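Local atomic coordinates of aspartate aminotransferase (Leishmania major, PDB entry 4H51), a protein that probably catalyses the reversible, pyridoxal phosphate-dependent transfer of an amino group from L-aspartate to 2-oxoglutarate, working as a homodimer. Residues Lys98-Gly102 with Ala244-Arg248; Ile337-Arg341 with Ile364-Ser368. The contacts are given in a common frame with arbitrary orientation. Where two conformers were deposited one is given. Numbering follows the deposited sequence.

Interaction 1 (Lys98-Gly102 with Ala244-Arg248)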
# COMPACT_ATOMS: atom_id res chain seq x y z
N LYS B 98 2.48 10.47 18.65
CA LYS B 98 2.94 11.48 19.60
C LYS B 98 2.96 12.87 19.02
O LYS B 98 2.66 13.83 19.73
CB LYS B 98 4.36 11.21 20.09
CG LYS B 98 4.43 10.42 21.36
CD LYS B 98 5.84 10.23 21.90
CE LYS B 98 5.92 8.85 22.54
NZ LYS B 98 7.13 8.58 23.37
N ILE B 99 3.33 13.04 17.76
CA ILE B 99 3.42 14.41 17.23
C ILE B 99 2.03 15.01 17.10
O ILE B 99 1.86 16.21 17.12
CB ILE B 99 4.19 14.54 15.90
CG1 ILE B 99 3.39 14.06 14.72
CG2 ILE B 99 5.56 13.87 16.04
CD1 ILE B 99 3.84 14.64 13.38
N ILE B 100 1.03 14.16 16.95
CA ILE B 100 -0.30 14.70 16.80
C ILE B 100 -0.89 15.01 18.19
O ILE B 100 -1.38 16.12 18.37
CB ILE B 100 -1.19 13.93 15.80
CG1 ILE B 100 -2.56 14.59 15.73
CG2 ILE B 100 -1.24 12.42 16.01
CD1 ILE B 100 -2.50 15.86 14.86
N TYR B 101 -0.78 14.09 19.15
CA TYR B 101 -1.42 14.28 20.47
C TYR B 101 -0.53 14.84 21.56
O TYR B 101 -1.04 15.26 22.58
CB TYR B 101 -2.06 12.97 20.94
CG TYR B 101 -3.24 12.62 20.10
CD1 TYR B 101 -4.36 13.45 20.09
CD2 TYR B 101 -3.23 11.53 19.24
CE1 TYR B 101 -5.45 13.17 19.30
CE2 TYR B 101 -4.31 11.24 18.45
CZ TYR B 101 -5.42 12.07 18.49
OH TYR B 101 -6.53 11.81 17.72
N GLY B 102 0.79 14.86 21.34
CA GLY B 102 1.76 15.26 22.39
C GLY B 102 2.02 14.09 23.35
O GLY B 102 1.35 13.06 23.25
N ALA B 244 -1.74 21.13 15.61
CA ALA B 244 -2.46 20.00 16.22
C ALA B 244 -3.62 20.39 17.12
O ALA B 244 -4.23 19.54 17.77
CB ALA B 244 -1.46 19.16 17.02
N TYR B 245 -3.95 21.68 17.19
CA TYR B 245 -4.95 22.15 18.13
C TYR B 245 -6.27 21.38 18.01
O TYR B 245 -6.84 20.96 19.01
CB TYR B 245 -5.21 23.66 17.94
CG TYR B 245 -6.18 24.20 18.95
CD1 TYR B 245 -5.72 24.61 20.21
CD2 TYR B 245 -7.55 24.29 18.69
CE1 TYR B 245 -6.59 25.11 21.15
CE2 TYR B 245 -8.42 24.78 19.65
CZ TYR B 245 -7.93 25.17 20.90
OH TYR B 245 -8.76 25.67 21.89
N ALA B 246 -6.74 21.18 16.79
CA ALA B 246 -8.08 20.64 16.62
C ALA B 246 -8.15 19.21 17.15
O ALA B 246 -9.01 18.87 17.96
CB ALA B 246 -8.53 20.75 15.16
N ALA B 247 -7.26 18.34 16.68
CA ALA B 247 -7.21 16.97 17.17
C ALA B 247 -7.00 16.93 18.67
O ALA B 247 -7.62 16.12 19.36
CB ALA B 247 -6.06 16.20 16.47
N ARG B 248 -6.11 17.78 19.21
CA ARG B 248 -5.86 17.76 20.67
C ARG B 248 -7.04 18.23 21.49
O ARG B 248 -7.34 17.66 22.55
CB ARG B 248 -4.59 18.55 21.09
CG ARG B 248 -3.32 17.96 20.52
CD ARG B 248 -2.09 18.74 20.88
NE ARG B 248 -0.91 18.15 20.21
CZ ARG B 248 0.29 18.69 20.24
NH1 ARG B 248 0.49 19.79 20.94
NH2 ARG B 248 1.28 18.10 19.61

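Interaction 2 (Ile337-Arg341 with Ile364-Ser368)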
# COMPACT_ATOMS: atom_id res chain seq x y z
N ILE B 337 6.57 29.66 2.03
CA ILE B 337 5.21 29.70 1.47
C ILE B 337 4.57 31.03 1.78
O ILE B 337 3.94 31.65 0.90
CB ILE B 337 4.32 28.56 2.01
CG1 ILE B 337 4.90 27.20 1.54
CG2 ILE B 337 2.88 28.72 1.51
CD1 ILE B 337 4.30 25.98 2.22
N ARG B 338 4.68 31.49 3.03
CA ARG B 338 4.15 32.80 3.36
C ARG B 338 4.74 33.92 2.53
O ARG B 338 4.00 34.83 2.16
CB ARG B 338 4.37 33.15 4.83
CG ARG B 338 3.50 32.43 5.82
CD ARG B 338 3.86 32.95 7.22
NE ARG B 338 3.69 31.82 8.06
CZ ARG B 338 4.62 31.13 8.71
NH1 ARG B 338 5.88 31.50 8.87
NH2 ARG B 338 4.17 30.06 9.33
N THR B 339 6.06 33.89 2.25
CA THR B 339 6.71 34.90 1.44
C THR B 339 6.17 34.87 0.01
O THR B 339 6.00 35.93 -0.60
CB THR B 339 8.28 34.87 1.46
OG1 THR B 339 8.83 33.77 0.69
CG2 THR B 339 8.79 34.79 2.90
N MET B 340 5.84 33.69 -0.50
CA MET B 340 5.21 33.60 -1.84
C MET B 340 3.80 34.20 -1.83
O MET B 340 3.40 34.89 -2.77
CB MET B 340 5.20 32.12 -2.30
CG MET B 340 6.60 31.54 -2.56
SD MET B 340 7.57 32.45 -3.79
CE MET B 340 8.64 33.60 -2.86
N ARG B 341 3.04 33.96 -0.78
CA ARG B 341 1.67 34.51 -0.74
C ARG B 341 1.75 36.05 -0.67
O ARG B 341 1.04 36.77 -1.38
CB ARG B 341 0.92 34.01 0.47
CG ARG B 341 0.67 32.54 0.56
CD ARG B 341 0.05 32.24 1.91
NE ARG B 341 -0.31 30.84 2.03
CZ ARG B 341 -1.33 30.25 1.41
NH1 ARG B 341 -2.16 30.95 0.63
NH2 ARG B 341 -1.53 28.94 1.58
N ILE B 364 -4.00 29.52 4.43
CA ILE B 364 -2.82 28.88 4.99
C ILE B 364 -2.59 27.50 4.36
O ILE B 364 -3.52 26.91 3.72
CB ILE B 364 -2.87 28.82 6.54
CG1 ILE B 364 -4.09 28.08 7.09
CG2 ILE B 364 -2.91 30.22 7.16
CD1 ILE B 364 -4.33 28.41 8.55
N GLY B 365 -1.38 26.99 4.53
CA GLY B 365 -1.00 25.68 4.03
C GLY B 365 -0.43 25.82 2.64
O GLY B 365 0.11 26.86 2.30
N MET B 366 -0.51 24.78 1.86
CA MET B 366 0.11 24.80 0.53
C MET B 366 -0.69 25.58 -0.51
O MET B 366 -0.10 26.21 -1.40
CB MET B 366 0.28 23.40 0.02
CG MET B 366 1.60 22.83 0.51
SD MET B 366 2.24 21.67 -0.68
CE MET B 366 3.70 21.39 0.33
N PHE B 367 -2.01 25.57 -0.37
CA PHE B 367 -2.86 26.11 -1.43
C PHE B 367 -3.44 27.53 -1.19
O PHE B 367 -3.51 28.05 -0.04
CB PHE B 367 -3.98 25.14 -1.66
CG PHE B 367 -3.53 23.75 -2.02
CD1 PHE B 367 -2.95 23.48 -3.26
CD2 PHE B 367 -3.74 22.69 -1.15
CE1 PHE B 367 -2.57 22.19 -3.61
CE2 PHE B 367 -3.36 21.39 -1.50
CZ PHE B 367 -2.78 21.13 -2.72
N SER B 368 -3.83 28.14 -2.32
CA SER B 368 -4.74 29.28 -2.37
C SER B 368 -5.92 28.79 -3.26
O SER B 368 -5.71 28.15 -4.30
CB SER B 368 -3.98 30.44 -2.99
OG SER B 368 -4.63 31.71 -2.98
O HOH W 1 0.78 29.42 4.32

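Interaction 1 (Lys98-Gly102 with Ala244-Arg248)
The last carbonyls of a helix have no amide of their own helix to receive, and Arg-248 meets two of them here. Its NE donates to Ile-100 O at 2.8 Å with nearly straight geometry, and its NH2 reaches Ile-99 O at 3.2 Å at a more bent angle. Both acceptors lie near the guanidinium plane, at its edge, while Gly-102 CA sits over one face. Asp-241 forms a salt bridge with NH1, so the charge is balanced, and Gln-233 donates a further hydrogen bond to Ile-99 O. Gly-102 leaves the helix with positive phi, a conformation that favours glycine, although its N still bonds Lys-98 O at 2.7 Å. Beneath this polar layer small Ala-247, and Ala-244 just before its helix, leave room for Ile-100. Ile-100 CG1 packs on Ala-247 CB at 3.9 Å and Ile-100 CD1 on Ala-244 CB at 4.1 Å; Tyr-101 directs its ring edge at Ala-247 O, with CE1 3.7 Å away. Ile-100 and Ala-247 both also touch Leu-259 of strand 258-262. Arg-248 thus bonds last-turn carbonyls of helix 90-101, joining it to helix 245-252 against the large-domain central sheet of a fold-type I aminotransferase.

Interaction 2 (Ile337-Arg341 with Ile364-Ser368)
Burying an arginine is tolerable when its donors find acceptors, and Arg-341 illustrates the rule. From helix 320-350 its extended side chain delivers the guanidinium to the backbone of 364-368. There NH2 donates twice, to Gly-365 O and to Phe-367 O, each at 2.7 Å, so that a single nitrogen bridges two carbonyls two residues apart. NH1 adds a weak hydrogen bond to Phe-367 O at 3.3 Å and finds another acceptor in Val-360 O. The remaining donor, NE, donates a hydrogen bond to a water 2.9 Å away, which also accepts a weak bond from Gly-365 N at 3.3 Å; the solvent molecule thus links side chain and backbone. Phe-367 O and Gly-365 O lie at the edge of the guanidinium, near its plane, whereas Ile-364 CA covers one face.

Gly-365 adopts backbone angles at which a CB would jam against the carbonyl oxygen of Ile-364, so the turn itself calls for glycine. Ile-337, one helical turn before Arg-341, sets CG2 3.4 Å from Gly-365 O, and the apolar contact is slight, CD1 lying 4.5 Å from Met-366 CG. Ser-368 is backbone hydrogen-bonded to Ala-393 of the antiparallel strand 392-394, and Met-366, just before its own strand, bonds Met-395, just after that one. A buried arginine reading main-chain carbonyls in this way fastens the approach to an antiparallel strand pair onto the long helix 320-350, which in class I aminotransferases runs from the large domain into the small one.

How the interactions relate
Both interactions are buried within one subunit, and in each an arginine on a helix satisfies main-chain carbonyls of a segment distant in sequence. They hold different elements, with centres about 22 Å apart and nearest atoms about 10 Å apart, and do not touch. In interaction 1 the acceptors belong to a helix end, an aspartate balances the charge, and alanines at and just before the start of one helix pack against an isoleucine and a tyrosine of the other, beside the central sheet. Interaction 2 adds a water to its carbonyl acceptors and has much sparser apolar contact. The same side-chain chemistry therefore joins one helix end to another helix in interaction 1 and a helix to a loop and strand start in interaction 2.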